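Local atomic coordinates of periplasmic binding protein/LacI transcriptional regulator (PDB entry 4KQC), a protein that probably binds a carbohydrate as the solute-binding component of a bacterial ABC transporter. Residues A[140-148]-A[205-216]; A[217-227]-A[255-265]. All coordinates share one frame; numbering follows the deposited sequence.

Contact 1: A[140-148]-A[205-216]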
# COMPACT_ATOMS: atom_id res chain seq x y z
N LYS A 140 -17.29 20.24 -13.76
CA LYS A 140 -15.94 19.69 -13.82
C LYS A 140 -15.98 18.18 -13.93
O LYS A 140 -16.89 17.53 -13.35
CB LYS A 140 -15.18 20.09 -12.59
CG LYS A 140 -14.96 21.59 -12.48
CD LYS A 140 -14.16 21.93 -11.27
CE LYS A 140 -13.97 23.45 -11.24
NZ LYS A 140 -12.90 23.77 -10.28
N ALA A 141 -15.04 17.59 -14.65
CA ALA A 141 -14.81 16.14 -14.59
C ALA A 141 -14.38 15.74 -13.20
O ALA A 141 -13.48 16.35 -12.60
CB ALA A 141 -13.71 15.73 -15.56
N LYS A 142 -14.92 14.62 -12.72
CA LYS A 142 -14.62 14.15 -11.38
C LYS A 142 -13.78 12.88 -11.39
O LYS A 142 -14.05 11.98 -12.16
CB LYS A 142 -15.92 13.87 -10.62
CG LYS A 142 -16.92 15.01 -10.62
CD LYS A 142 -16.31 16.27 -10.02
CE LYS A 142 -17.39 17.23 -9.52
NZ LYS A 142 -18.22 17.76 -10.63
N ILE A 143 -12.75 12.86 -10.57
CA ILE A 143 -11.96 11.67 -10.29
C ILE A 143 -12.02 11.39 -8.77
O ILE A 143 -11.70 12.27 -7.95
CB ILE A 143 -10.52 11.83 -10.74
CG1 ILE A 143 -10.45 12.07 -12.28
CG2 ILE A 143 -9.72 10.60 -10.35
CD1 ILE A 143 -10.33 13.52 -12.72
N ALA A 144 -12.47 10.21 -8.41
CA ALA A 144 -12.60 9.84 -7.00
C ALA A 144 -11.35 9.16 -6.52
O ALA A 144 -10.75 8.33 -7.25
CB ALA A 144 -13.76 8.90 -6.86
N VAL A 145 -10.92 9.51 -5.33
CA VAL A 145 -9.76 8.88 -4.69
C VAL A 145 -10.31 8.17 -3.43
O VAL A 145 -10.72 8.85 -2.52
CB VAL A 145 -8.73 9.94 -4.32
CG1 VAL A 145 -7.61 9.36 -3.41
CG2 VAL A 145 -8.18 10.62 -5.58
N LEU A 146 -10.28 6.85 -3.38
CA LEU A 146 -10.72 6.13 -2.19
C LEU A 146 -9.49 5.93 -1.36
O LEU A 146 -8.62 5.09 -1.68
CB LEU A 146 -11.37 4.79 -2.56
CG LEU A 146 -12.86 4.87 -2.94
CD1 LEU A 146 -13.73 4.94 -1.69
CD2 LEU A 146 -13.19 6.03 -3.87
N GLN A 147 -9.39 6.76 -0.32
CA GLN A 147 -8.26 6.77 0.58
C GLN A 147 -8.52 5.83 1.73
O GLN A 147 -9.56 5.95 2.34
CB GLN A 147 -8.12 8.21 1.11
CG GLN A 147 -7.18 8.34 2.29
CD GLN A 147 -6.97 9.78 2.74
OE1 GLN A 147 -7.25 10.71 2.00
NE2 GLN A 147 -6.51 9.95 3.96
N LEU A 148 -7.62 4.86 1.97
CA LEU A 148 -7.99 3.72 2.85
C LEU A 148 -8.26 4.10 4.30
O LEU A 148 -9.09 3.47 4.97
CB LEU A 148 -6.93 2.58 2.76
CG LEU A 148 -5.52 3.03 3.18
CD1 LEU A 148 -5.11 2.26 4.42
CD2 LEU A 148 -4.45 2.92 2.14
N SER A 205 -21.30 9.48 -12.72
CA SER A 205 -20.88 10.45 -11.71
C SER A 205 -19.44 10.89 -11.79
O SER A 205 -19.11 12.07 -11.45
CB SER A 205 -21.13 9.91 -10.31
OG SER A 205 -22.51 9.59 -10.11
N VAL A 206 -18.55 9.98 -12.18
CA VAL A 206 -17.10 10.23 -12.19
C VAL A 206 -16.50 9.66 -13.44
O VAL A 206 -17.12 8.83 -14.13
CB VAL A 206 -16.40 9.68 -10.94
CG1 VAL A 206 -16.98 10.22 -9.61
CG2 VAL A 206 -16.42 8.18 -10.94
N LEU A 207 -15.30 10.11 -13.79
CA LEU A 207 -14.58 9.52 -14.93
C LEU A 207 -13.64 8.44 -14.51
O LEU A 207 -13.36 7.50 -15.28
CB LEU A 207 -13.73 10.56 -15.70
CG LEU A 207 -14.40 11.71 -16.42
CD1 LEU A 207 -13.32 12.60 -17.11
CD2 LEU A 207 -15.30 11.05 -17.43
N GLY A 208 -13.09 8.58 -13.30
CA GLY A 208 -12.06 7.61 -12.85
C GLY A 208 -12.17 7.42 -11.37
O GLY A 208 -12.70 8.26 -10.68
N ILE A 209 -11.60 6.31 -10.92
CA ILE A 209 -11.57 5.97 -9.52
C ILE A 209 -10.23 5.38 -9.20
O ILE A 209 -9.79 4.41 -9.87
CB ILE A 209 -12.65 4.95 -9.21
CG1 ILE A 209 -14.06 5.50 -9.57
CG2 ILE A 209 -12.51 4.56 -7.75
CD1 ILE A 209 -15.19 4.45 -9.43
N TYR A 210 -9.55 5.97 -8.23
CA TYR A 210 -8.24 5.44 -7.73
C TYR A 210 -8.52 4.71 -6.38
O TYR A 210 -9.07 5.28 -5.43
CB TYR A 210 -7.25 6.57 -7.51
CG TYR A 210 -6.05 6.21 -6.66
CD1 TYR A 210 -5.33 5.05 -6.82
CD2 TYR A 210 -5.60 7.09 -5.70
CE1 TYR A 210 -4.17 4.79 -6.08
CE2 TYR A 210 -4.51 6.79 -4.93
CZ TYR A 210 -3.79 5.68 -5.11
OH TYR A 210 -2.71 5.47 -4.31
N LEU A 211 -8.17 3.42 -6.36
CA LEU A 211 -8.30 2.52 -5.22
C LEU A 211 -6.97 2.39 -4.48
O LEU A 211 -6.04 1.85 -5.04
CB LEU A 211 -8.76 1.17 -5.79
CG LEU A 211 -10.02 1.14 -6.67
CD1 LEU A 211 -10.12 -0.19 -7.40
CD2 LEU A 211 -11.22 1.44 -5.81
N SER A 212 -6.83 3.03 -3.32
CA SER A 212 -5.54 3.13 -2.61
C SER A 212 -5.02 1.85 -1.98
O SER A 212 -3.86 1.85 -1.56
CB SER A 212 -5.52 4.30 -1.62
OG SER A 212 -6.37 4.07 -0.53
N ASN A 213 -5.83 0.79 -1.88
CA ASN A 213 -5.33 -0.46 -1.36
C ASN A 213 -6.22 -1.62 -1.79
O ASN A 213 -7.22 -1.42 -2.47
CB ASN A 213 -5.01 -0.45 0.15
CG ASN A 213 -6.22 -0.57 1.01
OD1 ASN A 213 -7.31 -0.47 0.53
ND2 ASN A 213 -6.01 -0.73 2.32
N GLU A 214 -5.82 -2.82 -1.42
CA GLU A 214 -6.59 -4.00 -1.75
C GLU A 214 -8.03 -4.01 -1.18
O GLU A 214 -8.98 -4.43 -1.82
CB GLU A 214 -5.81 -5.23 -1.25
CG GLU A 214 -6.46 -6.51 -1.60
CD GLU A 214 -5.68 -7.72 -0.97
OE1 GLU A 214 -4.59 -7.56 -0.36
OE2 GLU A 214 -6.23 -8.82 -1.09
N ALA A 215 -8.20 -3.50 0.04
CA ALA A 215 -9.51 -3.46 0.66
C ALA A 215 -10.40 -2.54 -0.15
O ALA A 215 -11.55 -2.84 -0.36
CB ALA A 215 -9.40 -2.94 2.07
N MSE A 216 -9.88 -1.39 -0.60
CA MSE A 216 -10.65 -0.54 -1.49
C MSE A 216 -11.09 -1.25 -2.73
O MSE A 216 -12.24 -1.09 -3.17
CB MSE A 216 -9.91 0.74 -1.85
CG MSE A 216 -9.39 1.68 -0.78
SE MSE A 216 -10.77 2.29 0.47
CE MSE A 216 -10.45 1.04 1.96
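Ser212 holds its OG between its own N and carbonyl carbon (chi1 69°), the crowded position, and this lays the hydroxyl against the end of strand 141-146, where Ser212 OG donates to Leu146 O at 2.7 Å. Val145 and Tyr210, both with the first branch anti to the backbone N (169° and 164°), send Val145 CG1 obliquely against Tyr210 CD2 at 3.8 Å. Leu146 O is gripped twice: Ser212 N also reaches it, nearly in line with the C=O bond, at 3.2 Å, while OG comes in the carbonyl plane on a lone pair. A small residue with a hydroxyl suits this place, because it adds a second donor just where the parallel ladder ends. From Ala144 on the ladder is regular: Ala144 N donates to Gly208 O at 3.0 Å, Tyr210 N to Ala144 O at 2.8 Å and Leu146 N to Tyr210 O at 2.9 Å. At its start Lys142 O takes the N-H of Leu207 instead of that of Gly208, whose buried N has no partner. Beyond the strands, Asn213 caps helix 214-223 by accepting from Met216 N with OD1. Its ND2, which bonds to Gln189, lies 3.5 Å from Leu148 CB, and the CE methyl of Met216, a selenomethionine, touches Leu148 CA and CB. This parallel pair lies inside the mixed sheet of one alpha/beta lobe of the periplasmic-binding-protein fold; strand 179-184 hydrogen-bonds to the other edge of strand 141-146. On the Val145/Tyr210 face, helix 152-171 supplies Phe161, stacked on the Tyr210 ring, and Arg157 O for the phenol OH; helix 113-133 packs beside that tyrosine.

Contact 2: A[217-227]-A[255-265]. With NO3 (nitrate ion), chain F.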
# COMPACT_ATOMS: atom_id res chain seq x y z
N ALA A 217 -10.17 -1.99 -3.35
CA ALA A 217 -10.50 -2.75 -4.57
C ALA A 217 -11.58 -3.79 -4.30
O ALA A 217 -12.54 -3.90 -5.07
CB ALA A 217 -9.28 -3.39 -5.13
N ARG A 218 -11.48 -4.52 -3.19
CA ARG A 218 -12.57 -5.48 -2.86
C ARG A 218 -13.92 -4.82 -2.72
O ARG A 218 -14.89 -5.32 -3.22
CB ARG A 218 -12.26 -6.28 -1.58
CG ARG A 218 -11.27 -7.40 -1.68
CD ARG A 218 -11.52 -8.41 -0.52
NE ARG A 218 -11.51 -7.77 0.81
CZ ARG A 218 -10.43 -7.30 1.44
NH1 ARG A 218 -9.20 -7.41 0.93
NH2 ARG A 218 -10.56 -6.75 2.64
N GLY A 219 -14.01 -3.70 -1.99
CA GLY A 219 -15.24 -2.97 -1.83
C GLY A 219 -15.77 -2.48 -3.13
O GLY A 219 -16.96 -2.52 -3.42
N PHE A 220 -14.86 -1.99 -4.00
CA PHE A 220 -15.29 -1.56 -5.32
C PHE A 220 -15.93 -2.71 -6.13
O PHE A 220 -16.95 -2.48 -6.83
CB PHE A 220 -14.09 -0.96 -6.05
CG PHE A 220 -14.28 -0.79 -7.52
CD1 PHE A 220 -14.97 0.29 -8.04
CD2 PHE A 220 -13.80 -1.77 -8.39
CE1 PHE A 220 -15.13 0.42 -9.42
CE2 PHE A 220 -14.00 -1.63 -9.77
CZ PHE A 220 -14.66 -0.53 -10.25
N LEU A 221 -15.36 -3.91 -5.96
CA LEU A 221 -15.80 -5.08 -6.69
C LEU A 221 -17.08 -5.71 -6.17
O LEU A 221 -17.64 -6.59 -6.81
CB LEU A 221 -14.65 -6.09 -6.77
CG LEU A 221 -13.45 -5.68 -7.63
CD1 LEU A 221 -12.19 -6.51 -7.37
CD2 LEU A 221 -13.78 -5.65 -9.09
N VAL A 222 -17.56 -5.25 -5.01
CA VAL A 222 -18.93 -5.54 -4.55
C VAL A 222 -19.93 -4.90 -5.48
O VAL A 222 -21.01 -5.48 -5.74
CB VAL A 222 -19.13 -5.02 -3.14
CG1 VAL A 222 -20.63 -5.02 -2.78
CG2 VAL A 222 -18.24 -5.77 -2.16
N VAL A 223 -19.57 -3.71 -6.01
CA VAL A 223 -20.53 -2.87 -6.76
C VAL A 223 -20.37 -3.00 -8.29
O VAL A 223 -21.38 -3.02 -9.05
CB VAL A 223 -20.32 -1.39 -6.37
CG1 VAL A 223 -21.26 -0.46 -7.09
CG2 VAL A 223 -20.56 -1.24 -4.89
N TYR A 224 -19.12 -3.04 -8.71
CA TYR A 224 -18.79 -3.15 -10.17
C TYR A 224 -18.23 -4.54 -10.47
O TYR A 224 -17.25 -4.98 -9.84
CB TYR A 224 -17.79 -2.09 -10.56
CG TYR A 224 -18.45 -0.75 -10.74
CD1 TYR A 224 -19.15 -0.44 -11.91
CD2 TYR A 224 -18.41 0.22 -9.74
CE1 TYR A 224 -19.74 0.77 -12.06
CE2 TYR A 224 -19.01 1.42 -9.90
CZ TYR A 224 -19.67 1.70 -11.07
OH TYR A 224 -20.29 2.90 -11.20
N LYS A 225 -18.86 -5.25 -11.39
CA LYS A 225 -18.62 -6.65 -11.53
C LYS A 225 -18.40 -7.08 -12.96
O LYS A 225 -18.14 -8.24 -13.19
CB LYS A 225 -19.82 -7.44 -10.93
CG LYS A 225 -19.95 -7.21 -9.41
CD LYS A 225 -20.84 -8.23 -8.73
CE LYS A 225 -22.25 -7.75 -8.55
NZ LYS A 225 -22.96 -8.69 -7.60
N SER A 226 -18.46 -6.14 -13.90
CA SER A 226 -18.30 -6.50 -15.31
C SER A 226 -17.64 -5.37 -16.07
O SER A 226 -17.74 -4.21 -15.64
CB SER A 226 -19.67 -6.79 -15.90
OG SER A 226 -19.57 -7.01 -17.33
N ALA A 227 -16.98 -5.72 -17.18
CA ALA A 227 -16.50 -4.73 -18.15
C ALA A 227 -17.04 -5.06 -19.56
O ALA A 227 -16.44 -4.69 -20.59
CB ALA A 227 -14.99 -4.62 -18.16
N PRO A 255 -8.85 -11.08 -5.93
CA PRO A 255 -9.96 -10.35 -6.58
C PRO A 255 -9.49 -9.22 -7.50
O PRO A 255 -10.03 -9.04 -8.59
CB PRO A 255 -10.78 -9.79 -5.42
CG PRO A 255 -10.36 -10.57 -4.23
CD PRO A 255 -8.94 -11.04 -4.47
N GLN A 256 -8.50 -8.47 -7.04
CA GLN A 256 -7.91 -7.42 -7.84
C GLN A 256 -7.26 -7.94 -9.11
O GLN A 256 -7.33 -7.28 -10.16
CB GLN A 256 -6.93 -6.57 -6.99
CG GLN A 256 -6.40 -5.35 -7.71
CD GLN A 256 -5.79 -4.26 -6.81
OE1 GLN A 256 -5.64 -3.11 -7.24
NE2 GLN A 256 -5.43 -4.61 -5.56
N LEU A 257 -6.50 -9.04 -9.01
CA LEU A 257 -5.82 -9.61 -10.18
C LEU A 257 -6.85 -10.04 -11.19
O LEU A 257 -6.74 -9.78 -12.38
CB LEU A 257 -4.97 -10.80 -9.76
CG LEU A 257 -3.76 -10.47 -8.87
CD1 LEU A 257 -3.00 -11.70 -8.40
CD2 LEU A 257 -2.86 -9.57 -9.66
N ASP A 258 -7.88 -10.74 -10.74
CA ASP A 258 -8.93 -11.16 -11.68
C ASP A 258 -9.62 -9.95 -12.33
O ASP A 258 -9.96 -10.01 -13.52
CB ASP A 258 -9.97 -11.98 -10.92
CG ASP A 258 -9.47 -13.36 -10.56
OD1 ASP A 258 -8.41 -13.79 -11.10
OD2 ASP A 258 -10.17 -14.01 -9.74
N ALA A 259 -9.87 -8.89 -11.54
CA ALA A 259 -10.50 -7.67 -12.10
C ALA A 259 -9.63 -7.05 -13.17
O ALA A 259 -10.13 -6.48 -14.13
CB ALA A 259 -10.80 -6.65 -11.04
N ILE A 260 -8.32 -7.06 -12.96
CA ILE A 260 -7.38 -6.57 -14.05
C ILE A 260 -7.45 -7.51 -15.27
O ILE A 260 -7.59 -7.05 -16.36
CB ILE A 260 -5.94 -6.41 -13.54
CG1 ILE A 260 -5.92 -5.22 -12.58
CG2 ILE A 260 -4.94 -6.21 -14.70
CD1 ILE A 260 -4.71 -5.15 -11.73
N ARG A 261 -7.42 -8.83 -15.06
CA ARG A 261 -7.56 -9.76 -16.19
C ARG A 261 -8.87 -9.61 -16.97
O ARG A 261 -8.90 -9.73 -18.20
CB ARG A 261 -7.38 -11.19 -15.71
CG ARG A 261 -5.98 -11.51 -15.22
CD ARG A 261 -5.93 -12.97 -14.76
NE ARG A 261 -4.67 -13.25 -14.12
CZ ARG A 261 -3.53 -13.39 -14.79
NH1 ARG A 261 -3.52 -13.32 -16.11
NH2 ARG A 261 -2.40 -13.65 -14.13
N ASN A 262 -9.96 -9.31 -16.26
CA ASN A 262 -11.28 -9.16 -16.84
C ASN A 262 -11.59 -7.76 -17.35
O ASN A 262 -12.73 -7.52 -17.77
CB ASN A 262 -12.31 -9.48 -15.74
CG ASN A 262 -12.36 -10.93 -15.37
OD1 ASN A 262 -12.01 -11.80 -16.16
ND2 ASN A 262 -12.81 -11.22 -14.12
N GLY A 263 -10.65 -6.80 -17.22
CA GLY A 263 -10.82 -5.48 -17.76
C GLY A 263 -11.63 -4.47 -16.96
O GLY A 263 -11.95 -3.38 -17.45
N ILE A 264 -12.00 -4.83 -15.71
CA ILE A 264 -12.70 -3.95 -14.80
C ILE A 264 -11.76 -2.88 -14.20
O ILE A 264 -12.12 -1.75 -14.07
CB ILE A 264 -13.41 -4.77 -13.68
CG1 ILE A 264 -14.39 -5.80 -14.31
CG2 ILE A 264 -14.13 -3.83 -12.72
CD1 ILE A 264 -14.74 -6.92 -13.39
N ILE A 265 -10.53 -3.29 -13.91
CA ILE A 265 -9.51 -2.40 -13.36
C ILE A 265 -8.43 -2.33 -14.42
O ILE A 265 -7.98 -3.39 -14.91
CB ILE A 265 -8.98 -2.93 -11.98
CG1 ILE A 265 -10.09 -2.90 -10.96
CG2 ILE A 265 -7.76 -2.16 -11.54
CD1 ILE A 265 -9.71 -3.49 -9.61
N NO3 F . -12.00 -14.81 -12.60
O1 NO3 F . -11.18 -14.87 -13.52
O2 NO3 F . -11.84 -15.61 -11.45
O3 NO3 F . -13.10 -13.96 -12.70
O HOH W 1 -15.79 -8.38 -17.61
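In the helical layer of a series of beta-alpha-beta crossovers, helix 214-223 meets helix 254-261 and the turn after it, with Leu221 and Ile264 at the centre. The short helical segments cross at 55° with their axes 10.0 Å apart, a spacing filled by aliphatic groups. Leu221 is forked across the gap: CD1 rests on the backbone of Pro255, while CD2 lies 3.7 Å from Ala259 CB, a methyl small enough to admit a leucine branch. Ile264 divides its own branches. With CG2 anti to the backbone N, that methyl comes to the edge of the Phe220 ring, near its plane and 3.7 Å from Phe220 CE2; CG1, beside the N, carries CD1 to within 3.7 Å of Lys225 O. The beta-branched isoleucine thus touches both the helix and the loop that follows it. Its placing depends on a Schellman motif: Gly263, at phi 82°, ends the helix, with Gly263 N bonded to Ile260 O and Ile264 N to Ala259 O. Positive phi favours glycine here. A water ties the two segments, accepting from Ala227 N at 2.9 Å and donating to Asn262 O at 3.2 Å. Beside this turn a nitrate, probably from the crystallisation liquor, accepts from Asn262 ND2 through its O3 at 3.1 Å, and its O2 lies 2.9 Å from Asp258 OD2. Replacing Asp258 by alanine removes the carboxylate that pairs through OD1 with Lys254 one turn back, and would probably leave that lysine without its salt-bridge mate.

In the fold
Both contacts lie in the lobe built on the mixed sheet, one of the two alpha/beta lobes of this periplasmic-binding-protein fold, with centres about 13 Å apart. They come in series along the chain: contact 1 joins neighbouring parallel strands 141-146 and 208-211, and helix 214-223, which starts within it, runs straight into contact 2. There the helix meets helix 254-261, which follows strand 246-250, the next strand in the sheet. Leu211 and Ile209 join sheet and helices, Leu211 CD2 lying 3.7 Å from Phe220 CB. The Ile209/Leu211 face of the strand pair therefore continues into the helix packing of contact 2, while the Val145/Tyr210 face looks to helices 152-171 and 113-133.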